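Side-chain contacts in chloride intracellular channel Clic (Drosophila melanogaster, PDB 2YV7), which might insert into membranes to form pH-dependent chloride channels and may play a role in ethanol sensitivity: residues N155-L158 with S159-T163; L201-L204 with W205-M208. All blocks are in the same frame, centred on the assembly; numbering follows the deposited sequence.

In the fold
Both are local contacts between residues three to five positions apart, at the end of one helix and the start of another, in the all-helical C-terminal part of this GST-like fold, apart from the thioredoxin-like N-terminal domain that is thought to rearrange for membrane insertion. Interaction 1 comes first along the chain and forms the C-terminal end of helix 141-161; interaction 2 opens helix 202-212. Their centres lie about 9 Å apart, about 20 Å and 17 Å from the centre of the chain and on the same side of it. The two helix ends pack directly: Asn155 touches Leu201, Ala203 and Leu204, while Leu158 rests on Ala203 and Tyr207.

Interaction 1: N155-L158 with S159-T163; sequences NDHL and SARNT
His157 turns the NE2 corner of its imidazole onto a face of the Arg161 guanidinium, one helical turn on, with His157 NE2 3.4 Å from Arg161 CZ and over the group's centre. The two planes are 55° apart, too steep for a parallel stack. Nearer the backbone, Arg161 CG makes a CH-pi contact over the ring face, 3.9 Å from the His157 ring centroid. The torsions account for the overlap: His157 points its ring away from its backbone N (chi1 179°), and the bend of the arginine at chi2 (-87°) carries the guanidinium past the ring's rim to NE2, while CG stays over the ring face. Val121 and Leu124 of helix 119-125 touch His157, and Arg161 NH2 forms a salt bridge with Glu120, which ties the tip of Arg161 to that helix too.

In the backbone of the same turn, Arg161 N bonds to His157 O at 2.9 Å. Asn162 then leaves helical geometry with positive phi, its N still 2.8 Å from Leu158 O. That carbonyl takes a second bond, from a water 2.8 Å from Leu158 O that also donates to Thr163 O, bridging the helix end. With NE2 set against the guanidinium face, the positive charge would probably disfavour protonation of His157, and Glu120 probably offsets part of that charge.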
loop_
_atom_site.group_PDB
_atom_site.type_symbol
_atom_site.label_atom_id
_atom_site.label_comp_id
_atom_site.label_asym_id
_atom_site.label_seq_id
_atom_site.Cartn_x
_atom_site.Cartn_y
_atom_site.Cartn_z
ATOM N N ASN A 155 11.702 1.984 12.740
ATOM C CA ASN A 155 11.397 2.847 13.865
ATOM C C ASN A 155 12.546 3.834 14.189
ATOM O O ASN A 155 12.316 5.014 14.458
ATOM C CB ASN A 155 11.146 1.988 15.107
ATOM C CG ASN A 155 10.918 2.860 16.359
ATOM O OD1 ASN A 155 11.859 3.140 17.169
ATOM N ND2 ASN A 155 9.705 3.300 16.517
ATOM N N ASP A 156 13.751 3.306 14.200
ATOM C CA ASP A 156 14.924 4.063 14.646
ATOM C C ASP A 156 15.323 5.106 13.599
ATOM O O ASP A 156 15.613 6.278 13.956
ATOM C CB ASP A 156 16.017 3.059 15.049
ATOM C CG ASP A 156 15.715 2.395 16.383
ATOM O OD1 ASP A 156 14.668 2.670 17.018
ATOM O OD2 ASP A 156 16.584 1.645 16.797
ATOM N N HIS A 157 15.205 4.766 12.315
ATOM C CA HIS A 157 15.188 5.830 11.229
ATOM C C HIS A 157 14.199 6.995 11.499
ATOM O O HIS A 157 14.594 8.149 11.542
ATOM C CB HIS A 157 14.854 5.191 9.865
ATOM C CG HIS A 157 14.794 6.177 8.727
ATOM N ND1 HIS A 157 13.653 6.899 8.412
ATOM C CD2 HIS A 157 15.721 6.527 7.813
ATOM C CE1 HIS A 157 13.911 7.712 7.390
ATOM N NE2 HIS A 157 15.153 7.480 6.995
ATOM N N LEU A 158 12.912 6.684 11.670
ATOM C CA LEU A 158 11.881 7.658 11.947
ATOM C C LEU A 158 12.201 8.534 13.187
ATOM O O LEU A 158 12.021 9.761 13.169
ATOM C CB LEU A 158 10.549 6.941 12.112
ATOM C CG LEU A 158 9.927 6.409 10.788
ATOM C CD1 LEU A 158 8.841 5.466 11.072
ATOM C CD2 LEU A 158 9.474 7.668 9.855
ATOM N N SER A 159 12.659 7.873 14.244
ATOM C CA SER A 159 13.019 8.526 15.501
ATOM C C SER A 159 14.190 9.487 15.241
ATOM O O SER A 159 14.164 10.640 15.731
ATOM C CB SER A 159 13.372 7.401 16.511
ATOM O OG SER A 159 13.764 7.897 17.775
ATOM N N ALA A 160 15.191 9.053 14.466
ATOM C CA ALA A 160 16.401 9.872 14.197
ATOM C C ALA A 160 16.026 11.067 13.324
ATOM O O ALA A 160 16.478 12.188 13.574
ATOM C CB ALA A 160 17.472 9.100 13.542
ATOM N N ARG A 161 15.147 10.837 12.348
ATOM C CA ARG A 161 14.759 11.912 11.417
ATOM C C ARG A 161 13.768 12.879 12.036
ATOM O O ARG A 161 13.777 14.053 11.696
ATOM C CB ARG A 161 14.286 11.341 10.069
ATOM C CG ARG A 161 15.366 10.479 9.289
ATOM C CD ARG A 161 16.292 11.337 8.399
ATOM N NE ARG A 161 17.108 10.581 7.433
ATOM C CZ ARG A 161 16.772 10.345 6.158
ATOM N NH1 ARG A 161 15.612 10.768 5.674
ATOM N NH2 ARG A 161 17.582 9.658 5.359
ATOM N N ASN A 162 12.930 12.418 12.966
ATOM C CA ASN A 162 11.846 13.203 13.552
ATOM C C ASN A 162 11.077 14.028 12.522
ATOM O O ASN A 162 10.835 15.206 12.708
ATOM C CB ASN A 162 12.341 14.076 14.713
ATOM C CG ASN A 162 11.247 14.352 15.742
ATOM O OD1 ASN A 162 10.533 13.439 16.178
ATOM N ND2 ASN A 162 11.101 15.609 16.126
ATOM N N THR A 163 10.718 13.387 11.417
ATOM C CA THR A 163 9.848 13.979 10.413
ATOM C C THR A 163 8.575 13.136 10.422
ATOM O O THR A 163 8.568 12.034 10.997
ATOM C CB THR A 163 10.512 13.980 9.059
ATOM O OG1 THR A 163 10.971 12.643 8.729
ATOM C CG2 THR A 163 11.719 14.934 9.072
HETATM O O HOH W 1 9.356 10.459 13.166
#

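Interaction 2: L201-L204 with W205-M208; sequences LTAL and WRYM
Leu204 and Met208 meet one turn apart in the first turns of helix 202-212, part of the helical portion of the GST-like fold, with Leu201 at the N-cap position. Leu204 CG lies 3.9 Å from Met208 CE. The methionine bends at its last torsion (chi3 -87°), which swings CE back toward Leu204 and over one face of the Trp205 ring, 3.5 Å above its plane and toward the rim. On the neighbouring flank Leu204 CD1 touches Tyr207 CD2 at 4.4 Å.

Arg206 folds back along the helix instead: its chain turns at chi3 (32°), placing NH2 3.7 Å from Ala203 CB and NH1 3.8 Å from Thr202 CG2, with Thr202 O above the guanidinium centre. An alanine here would remove this cover and is likely to leave the Thr202 methyl and Ala203 without their arginine neighbour.

Farther out, Trp205 NE1 bonds to Pro198 O and Tyr207 OH to Asp175, fixing both aromatic ends; Tyr207 also packs on Leu178, Met179 and Leu182 of helix 173-193. Ala203 O serves two donors, Tyr207 N at 2.9 Å and a water at 2.7 Å, and that water accepts a weak bond from Arg206 NE, 3.4 Å from the water oxygen.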
loop_
_atom_site.group_PDB
_atom_site.type_symbol
_atom_site.label_atom_id
_atom_site.label_comp_id
_atom_site.label_asym_id
_atom_site.label_seq_id
_atom_site.Cartn_x
_atom_site.Cartn_y
_atom_site.Cartn_z
ATOM N N LEU A 201 7.996 0.727 20.086
ATOM C CA LEU A 201 8.372 1.289 18.809
ATOM C C LEU A 201 7.633 2.596 18.606
ATOM O O LEU A 201 6.810 2.739 17.696
ATOM C CB LEU A 201 8.177 0.292 17.658
ATOM C CG LEU A 201 8.998 -1.008 17.758
ATOM C CD1 LEU A 201 8.929 -1.917 16.475
ATOM C CD2 LEU A 201 10.512 -0.729 18.172
ATOM N N THR A 202 7.930 3.568 19.466
ATOM C CA THR A 202 7.162 4.818 19.501
ATOM C C THR A 202 7.079 5.577 18.175
ATOM O O THR A 202 5.993 6.053 17.818
ATOM C CB THR A 202 7.658 5.736 20.655
ATOM O OG1 THR A 202 7.519 5.010 21.885
ATOM C CG2 THR A 202 6.740 6.950 20.813
ATOM N N ALA A 203 8.185 5.681 17.456
ATOM C CA ALA A 203 8.211 6.515 16.197
ATOM C C ALA A 203 7.390 5.817 15.091
ATOM O O ALA A 203 6.707 6.474 14.257
ATOM C CB ALA A 203 9.586 6.751 15.761
ATOM N N LEU A 204 7.472 4.492 15.090
ATOM C CA LEU A 204 6.688 3.669 14.151
ATOM C C LEU A 204 5.186 3.772 14.435
ATOM O O LEU A 204 4.370 3.890 13.516
ATOM C CB LEU A 204 7.209 2.221 14.153
ATOM C CG LEU A 204 6.603 1.348 13.013
ATOM C CD1 LEU A 204 6.914 1.909 11.587
ATOM C CD2 LEU A 204 7.023 -0.124 13.159
ATOM N N TRP A 205 4.812 3.750 15.711
ATOM C CA TRP A 205 3.386 3.823 16.047
ATOM C C TRP A 205 2.887 5.211 15.699
ATOM O O TRP A 205 1.786 5.370 15.183
ATOM C CB TRP A 205 3.175 3.447 17.531
ATOM C CG TRP A 205 3.006 1.998 17.695
ATOM C CD1 TRP A 205 3.811 1.132 18.409
ATOM C CD2 TRP A 205 1.964 1.195 17.107
ATOM N NE1 TRP A 205 3.317 -0.140 18.303
ATOM C CE2 TRP A 205 2.193 -0.144 17.519
ATOM C CE3 TRP A 205 0.852 1.495 16.278
ATOM C CZ2 TRP A 205 1.356 -1.209 17.149
ATOM C CZ3 TRP A 205 -0.000 0.424 15.864
ATOM C CH2 TRP A 205 0.266 -0.915 16.315
ATOM N N ARG A 206 3.747 6.201 15.882
ATOM C CA ARG A 206 3.404 7.602 15.539
ATOM C C ARG A 206 3.246 7.727 14.001
ATOM O O ARG A 206 2.335 8.385 13.517
ATOM C CB ARG A 206 4.459 8.532 16.092
ATOM C CG ARG A 206 4.252 10.034 15.777
ATOM C CD ARG A 206 5.302 10.977 16.472
ATOM N NE ARG A 206 6.645 10.402 16.671
ATOM C CZ ARG A 206 7.167 10.068 17.870
ATOM N NH1 ARG A 206 6.466 10.257 18.999
ATOM N NH2 ARG A 206 8.397 9.543 17.956
ATOM N N TYR A 207 4.102 7.048 13.240
ATOM C CA TYR A 207 3.968 7.044 11.791
ATOM C C TYR A 207 2.602 6.418 11.377
ATOM O O TYR A 207 1.900 6.954 10.513
ATOM C CB TYR A 207 5.141 6.206 11.213
ATOM C CG TYR A 207 5.229 6.105 9.717
ATOM C CD1 TYR A 207 5.717 7.154 8.930
ATOM C CD2 TYR A 207 4.867 4.915 9.093
ATOM C CE1 TYR A 207 5.859 7.041 7.529
ATOM C CE2 TYR A 207 5.006 4.761 7.672
ATOM C CZ TYR A 207 5.508 5.796 6.917
ATOM O OH TYR A 207 5.629 5.569 5.577
ATOM N N MET A 208 2.244 5.271 11.984
ATOM C CA MET A 208 0.972 4.623 11.667
ATOM C C MET A 208 -0.219 5.494 12.086
ATOM O O MET A 208 -1.243 5.587 11.365
ATOM C CB MET A 208 0.931 3.208 12.272
ATOM C CG MET A 208 1.942 2.315 11.592
ATOM S SD MET A 208 1.828 0.586 12.054
ATOM C CE MET A 208 2.841 0.540 13.507
HETATM O O HOH W 2 7.017 9.097 13.549
#